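Side-chain contacts in DPS family protein (Vibrio cholerae O1 biovar El Tor, PDB 3IQ1), which belongs to the Dps family of ferritin-like proteins, assembles from twelve subunits, and probably binds ferric iron and oxidises metal ions: residues B[54-59]-B[104-109]; B[91-96]-B[114-119]. One frame throughout, in Å; residues are numbered along the deposited sequence.

Interaction 1. Residues B[54-59]-B[104-109]; sequences AKFEEI and RSSMQG
Residues 54-59 and 104-109 are helical throughout and run in roughly the same direction, closest at F56 and M107, whose CA atoms stand 8.9 Å apart. F56 bridges that gap. Its CG lies beside the backbone N, which sends the ring out toward the other helix, and the far end of the ring does the touching. CZ presses against CB of S106 at 3.5 Å, while CE1 meets the selenium of M107, a selenomethionine, at 3.8 Å. The selenium forms a Met-aromatic contact, 5.0 Å from SE to the centroid of the F56 ring and 65° off its normal, so it approaches obliquely. M107 gets there with a bend at chi2 (-71°) that sets SE beside the ring; a second bend, at chi3, turns only the terminal CE. The contact is buried near one end of a ferritin-like four-helix bundle, in which helices 49-76 and 103-131, joined by a long crossover, lie side by side in parallel, packed against helices 13-43 and 134-158. F56 also touches H41 and L110, and M107 packs on L154, W157 and L158. S106 offers the ring only its carbon; its OG is hydrogen-bonded to OG of S100, so the buried hydroxyl has its partner outside the two helices. Beside the ring, K55 starts toward the second helix, but its chain turns at chi2 and chi3 and brings NZ back to E58 OE1, a salt bridge of 2.9 Å within its own helix. NZ meets that oxygen from above the carboxylate plane, 39° out of it. The same lysine makes a cation-pi contact with F50 of a second subunit, and M107 packs on that phenylalanine as well, placing this edge of the pair at a subunit interface of the dodecamer.

Interaction 2. Residues B[91-96]-B[114-119]; sequences AAQIKE and FSILLH
I116 pushes its terminal methyl, CD1, against two neighbours at once: the flat amide of Q93 and the side chain of I94. The contact lays a loop of the long crossover against the outside of the ferritin-like four-helix bundle. Residues 93-96 have just left the short helix 85-91, A92 being the first to depart from helical backbone angles, and I116 lies on helix 103-131. Q93 has its CG opposite the backbone N across the CA-CB bond (chi1 -175°), and beyond CG an extended chain carries the amide out to I116, which it crosses obliquely. CD1 of I116 sits over the face of the amide, 3.8 Å from CD of Q93 and about as far from OE1 as from NE2. The polar group thus presents its flat side to the methyl, and Q93 itself is exposed. I94 forms the more sheltered half. Its CG1 is 3.9 Å from I116 CD1, the two isoleucines sliding past each other in opposite directions. Further along the loop, the carbonyl of K95 accepts a hydrogen bond from N36 ND2 on helix 13-43, and E96 OE1 is hydrogen-bonded to S86 OG of a third subunit. At the inner end, I94 crosses L117 at about a right angle, with I94 CD1 4.2 Å from L117 CD2.

Helix 103-131 serves both contacts, whose centres are 16 Å apart. Interaction 1 uses its beginning, buried between bundle helices; interaction 2 uses a later part, where the crossover loop lies on the bundle surface. In sequence the segments alternate, so the chain leaves 54-59, passes through 91-96, and only then enters the helix that receives both. They meet where I59 CG2 packs 4.2 Å from F114 CZ. H41, which F56 and E57 of interaction 1 touch, matches a histidine of the intersubunit ferroxidase site of Dps relatives, so interaction 1 probably lies beside that site; interaction 2 is farther along. Their subunit edges differ: interaction 1 touches the second subunit, interaction 2 the third and fourth.

Interaction 1. Residues B[54-59]-B[104-109]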
loop_
_atom_site.group_PDB
_atom_site.type_symbol
_atom_site.label_atom_id
_atom_site.label_comp_id
_atom_site.label_asym_id
_atom_site.label_seq_id
_atom_site.Cartn_x
_atom_site.Cartn_y
_atom_site.Cartn_z
ATOM N N ALA B 54 -4.803 24.683 4.214
ATOM C CA ALA B 54 -4.920 23.399 3.537
ATOM C C ALA B 54 -5.710 23.512 2.212
ATOM O O ALA B 54 -5.287 22.937 1.188
ATOM C CB ALA B 54 -5.555 22.331 4.441
ATOM N N LYS B 55 -6.817 24.262 2.215
ATOM C CA LYS B 55 -7.619 24.423 0.987
ATOM C C LYS B 55 -6.865 25.098 -0.146
ATOM O O LYS B 55 -6.922 24.653 -1.289
ATOM C CB LYS B 55 -8.929 25.144 1.286
ATOM C CG LYS B 55 -9.906 25.305 0.120
ATOM C CD LYS B 55 -10.271 24.038 -0.623
ATOM C CE LYS B 55 -10.919 23.031 0.304
ATOM N NZ LYS B 55 -11.509 21.859 -0.482
ATOM N N PHE B 56 -6.153 26.165 0.182
ATOM C CA PHE B 56 -5.375 26.904 -0.812
ATOM C C PHE B 56 -4.291 26.005 -1.399
ATOM O O PHE B 56 -4.016 26.081 -2.596
ATOM C CB PHE B 56 -4.814 28.193 -0.250
ATOM C CG PHE B 56 -5.869 29.221 0.103
ATOM C CD1 PHE B 56 -6.978 29.433 -0.699
ATOM C CD2 PHE B 56 -5.715 30.010 1.198
ATOM C CE1 PHE B 56 -7.933 30.395 -0.335
ATOM C CE2 PHE B 56 -6.620 30.956 1.539
ATOM C CZ PHE B 56 -7.747 31.143 0.783
ATOM N N GLU B 57 -3.646 25.186 -0.567
ATOM C CA GLU B 57 -2.687 24.216 -1.078
ATOM C C GLU B 57 -3.323 23.202 -2.042
ATOM O O GLU B 57 -2.755 22.905 -3.097
ATOM C CB GLU B 57 -1.955 23.511 0.076
ATOM C CG GLU B 57 -0.955 22.507 -0.365
ATOM C CD GLU B 57 -0.292 21.764 0.797
ATOM O OE1 GLU B 57 -0.979 21.406 1.782
ATOM O OE2 GLU B 57 0.888 21.442 0.655
ATOM N N GLU B 58 -4.504 22.689 -1.707
ATOM C CA GLU B 58 -5.222 21.803 -2.619
ATOM C C GLU B 58 -5.435 22.495 -3.964
ATOM O O GLU B 58 -5.214 21.908 -5.021
ATOM C CB GLU B 58 -6.555 21.424 -1.987
ATOM C CG GLU B 58 -7.387 20.583 -2.832
ATOM C CD GLU B 58 -8.762 20.345 -2.238
ATOM O OE1 GLU B 58 -8.942 20.604 -1.041
ATOM O OE2 GLU B 58 -9.625 19.851 -2.983
ATOM N N ILE B 59 -5.865 23.735 -3.896
ATOM C CA ILE B 59 -6.208 24.501 -5.088
ATOM C C ILE B 59 -4.968 24.784 -5.951
ATOM O O ILE B 59 -4.988 24.503 -7.155
ATOM C CB ILE B 59 -6.973 25.754 -4.756
ATOM C CG1 ILE B 59 -8.383 25.298 -4.271
ATOM C CG2 ILE B 59 -7.010 26.667 -5.982
ATOM C CD1 ILE B 59 -9.264 26.374 -3.729
ATOM N N ARG B 104 -12.011 35.801 3.243
ATOM C CA ARG B 104 -12.940 36.268 2.232
ATOM C C ARG B 104 -12.222 36.933 1.053
ATOM O O ARG B 104 -12.575 36.669 -0.113
ATOM C CB ARG B 104 -14.010 37.180 2.847
ATOM C CG ARG B 104 -15.060 37.606 1.880
ATOM C CD ARG B 104 -16.275 38.220 2.638
ATOM N NE ARG B 104 -16.810 37.221 3.563
ATOM C CZ ARG B 104 -17.796 36.347 3.255
ATOM N NH1 ARG B 104 -18.401 36.390 2.091
ATOM N NH2 ARG B 104 -18.205 35.465 4.143
ATOM N N SER B 105 -11.231 37.801 1.310
ATOM C CA SER B 105 -10.517 38.425 0.172
ATOM C C SER B 105 -9.836 37.388 -0.724
ATOM O O SER B 105 -9.860 37.517 -1.952
ATOM C CB SER B 105 -9.492 39.499 0.541
ATOM O OG SER B 105 -8.551 39.079 1.428
ATOM N N SER B 106 -9.244 36.388 -0.106
ATOM C CA SER B 106 -8.532 35.354 -0.866
ATOM C C SER B 106 -9.489 34.501 -1.642
ATOM O O SER B 106 -9.297 34.298 -2.835
ATOM C CB SER B 106 -7.658 34.527 0.057
ATOM O OG SER B 106 -6.613 35.360 0.572
HETATM N N MSE B 107 -10.567 34.065 -0.981
HETATM C CA MSE B 107 -11.609 33.249 -1.628
HETATM C C MSE B 107 -12.279 34.011 -2.786
HETATM O O MSE B 107 -12.518 33.448 -3.848
HETATM C CB MSE B 107 -12.643 32.781 -0.608
HETATM C CG MSE B 107 -12.046 31.725 0.355
HETATM SE SE MSE B 107 -11.695 29.993 -0.385
HETATM C CE MSE B 107 -13.578 29.554 -0.438
ATOM N N GLN B 108 -12.586 35.292 -2.580
ATOM C CA GLN B 108 -13.138 36.108 -3.690
ATOM C C GLN B 108 -12.154 36.248 -4.848
ATOM O O GLN B 108 -12.541 36.236 -6.028
ATOM C CB GLN B 108 -13.540 37.493 -3.181
ATOM C CG GLN B 108 -14.356 38.296 -4.202
ATOM C CD GLN B 108 -15.664 37.619 -4.594
ATOM O OE1 GLN B 108 -16.469 37.242 -3.734
ATOM N NE2 GLN B 108 -15.880 37.437 -5.899
ATOM N N GLY B 109 -10.874 36.382 -4.507
ATOM C CA GLY B 109 -9.782 36.409 -5.518
ATOM C C GLY B 109 -9.818 35.171 -6.386
ATOM O O GLY B 109 -9.730 35.244 -7.615
#

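Interaction 2. Residues B[91-96]-B[114-119]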
loop_
_atom_site.group_PDB
_atom_site.type_symbol
_atom_site.label_atom_id
_atom_site.label_comp_id
_atom_site.label_asym_id
_atom_site.label_seq_id
_atom_site.Cartn_x
_atom_site.Cartn_y
_atom_site.Cartn_z
ATOM N N ALA B 91 1.601 39.165 -20.569
ATOM C CA ALA B 91 0.423 38.542 -21.230
ATOM C C ALA B 91 -0.808 38.383 -20.361
ATOM O O ALA B 91 -1.914 38.294 -20.904
ATOM C CB ALA B 91 0.793 37.151 -21.787
ATOM N N ALA B 92 -0.669 38.301 -19.043
ATOM C CA ALA B 92 -1.794 37.935 -18.178
ATOM C C ALA B 92 -2.814 39.052 -18.019
ATOM O O ALA B 92 -2.435 40.237 -17.990
ATOM C CB ALA B 92 -1.291 37.564 -16.825
ATOM N N GLN B 93 -4.075 38.674 -17.920
ATOM C CA GLN B 93 -5.169 39.538 -17.516
ATOM C C GLN B 93 -5.340 39.505 -16.004
ATOM O O GLN B 93 -5.591 40.485 -15.403
ATOM C CB GLN B 93 -6.511 39.196 -18.201
ATOM C CG GLN B 93 -7.590 40.250 -17.793
ATOM C CD GLN B 93 -9.071 39.913 -18.077
ATOM O OE1 GLN B 93 -9.385 38.971 -18.715
ATOM N NE2 GLN B 93 -9.947 40.728 -17.570
ATOM N N ILE B 94 -5.189 38.336 -15.407
ATOM C CA ILE B 94 -5.262 38.247 -13.946
ATOM C C ILE B 94 -4.116 39.082 -13.337
ATOM O O ILE B 94 -2.970 38.975 -13.783
ATOM C CB ILE B 94 -5.180 36.784 -13.459
ATOM C CG1 ILE B 94 -6.412 36.019 -13.928
ATOM C CG2 ILE B 94 -5.082 36.718 -11.936
ATOM C CD1 ILE B 94 -6.458 34.508 -13.544
ATOM N N LYS B 95 -4.445 39.939 -12.370
ATOM C CA LYS B 95 -3.454 40.802 -11.740
ATOM C C LYS B 95 -2.744 40.103 -10.589
ATOM O O LYS B 95 -3.335 39.279 -9.879
ATOM C CB LYS B 95 -4.153 42.055 -11.203
ATOM C CG LYS B 95 -4.954 42.867 -12.272
ATOM C CD LYS B 95 -5.854 43.956 -11.547
ATOM C CE LYS B 95 -6.881 44.576 -12.431
ATOM N NZ LYS B 95 -7.541 45.781 -11.773
ATOM N N GLU B 96 -1.531 40.536 -10.324
ATOM C CA GLU B 96 -0.850 40.113 -9.071
ATOM C C GLU B 96 -1.641 40.611 -7.865
ATOM O O GLU B 96 -2.048 41.786 -7.802
ATOM C CB GLU B 96 0.600 40.644 -9.034
ATOM C CG GLU B 96 1.434 40.280 -10.203
ATOM C CD GLU B 96 2.880 40.674 -10.005
ATOM O OE1 GLU B 96 3.128 41.882 -9.798
ATOM O OE2 GLU B 96 3.769 39.808 -10.015
ATOM N N PHE B 114 -10.873 32.387 -11.384
ATOM C CA PHE B 114 -11.487 31.261 -12.081
ATOM C C PHE B 114 -12.504 31.730 -13.106
ATOM O O PHE B 114 -12.702 31.102 -14.155
ATOM C CB PHE B 114 -12.122 30.215 -11.126
ATOM C CG PHE B 114 -11.128 29.275 -10.513
ATOM C CD1 PHE B 114 -10.409 28.385 -11.311
ATOM C CD2 PHE B 114 -10.907 29.247 -9.123
ATOM C CE1 PHE B 114 -9.495 27.532 -10.753
ATOM C CE2 PHE B 114 -9.997 28.386 -8.570
ATOM C CZ PHE B 114 -9.294 27.519 -9.378
ATOM N N SER B 115 -13.172 32.847 -12.836
ATOM C CA SER B 115 -14.095 33.310 -13.799
ATOM C C SER B 115 -13.422 33.694 -15.153
ATOM O O SER B 115 -13.976 33.415 -16.222
ATOM C CB SER B 115 -15.019 34.352 -13.154
ATOM O OG SER B 115 -15.796 33.712 -12.073
ATOM N N ILE B 116 -12.226 34.280 -15.101
ATOM C CA ILE B 116 -11.360 34.555 -16.263
ATOM C C ILE B 116 -10.871 33.259 -16.936
ATOM O O ILE B 116 -10.978 33.103 -18.144
ATOM C CB ILE B 116 -10.162 35.469 -15.877
ATOM C CG1 ILE B 116 -10.698 36.889 -15.625
ATOM C CG2 ILE B 116 -9.137 35.446 -16.949
ATOM C CD1 ILE B 116 -9.718 37.831 -15.010
ATOM N N LEU B 117 -10.365 32.315 -16.163
ATOM C CA LEU B 117 -9.950 31.045 -16.748
ATOM C C LEU B 117 -11.124 30.402 -17.494
ATOM O O LEU B 117 -10.978 29.894 -18.598
ATOM C CB LEU B 117 -9.371 30.095 -15.679
ATOM C CG LEU B 117 -8.141 30.612 -14.928
ATOM C CD1 LEU B 117 -7.637 29.468 -14.012
ATOM C CD2 LEU B 117 -7.054 31.086 -15.896
ATOM N N LEU B 118 -12.294 30.335 -16.863
ATOM C CA LEU B 118 -13.423 29.662 -17.508
ATOM C C LEU B 118 -13.787 30.346 -18.808
ATOM O O LEU B 118 -14.039 29.689 -19.798
ATOM C CB LEU B 118 -14.652 29.658 -16.589
ATOM C CG LEU B 118 -14.639 28.634 -15.475
ATOM C CD1 LEU B 118 -15.749 28.917 -14.493
ATOM C CD2 LEU B 118 -14.730 27.190 -15.959
ATOM N N HIS B 119 -13.841 31.677 -18.785
ATOM C CA HIS B 119 -14.220 32.468 -19.954
ATOM C C HIS B 119 -13.230 32.178 -21.083
ATOM O O HIS B 119 -13.636 31.940 -22.242
ATOM C CB HIS B 119 -14.208 33.931 -19.529
ATOM C CG HIS B 119 -14.723 34.877 -20.540
ATOM N ND1 HIS B 119 -13.923 35.390 -21.533
ATOM C CD2 HIS B 119 -15.925 35.489 -20.655
ATOM C CE1 HIS B 119 -14.632 36.221 -22.270
ATOM N NE2 HIS B 119 -15.841 36.329 -21.741
#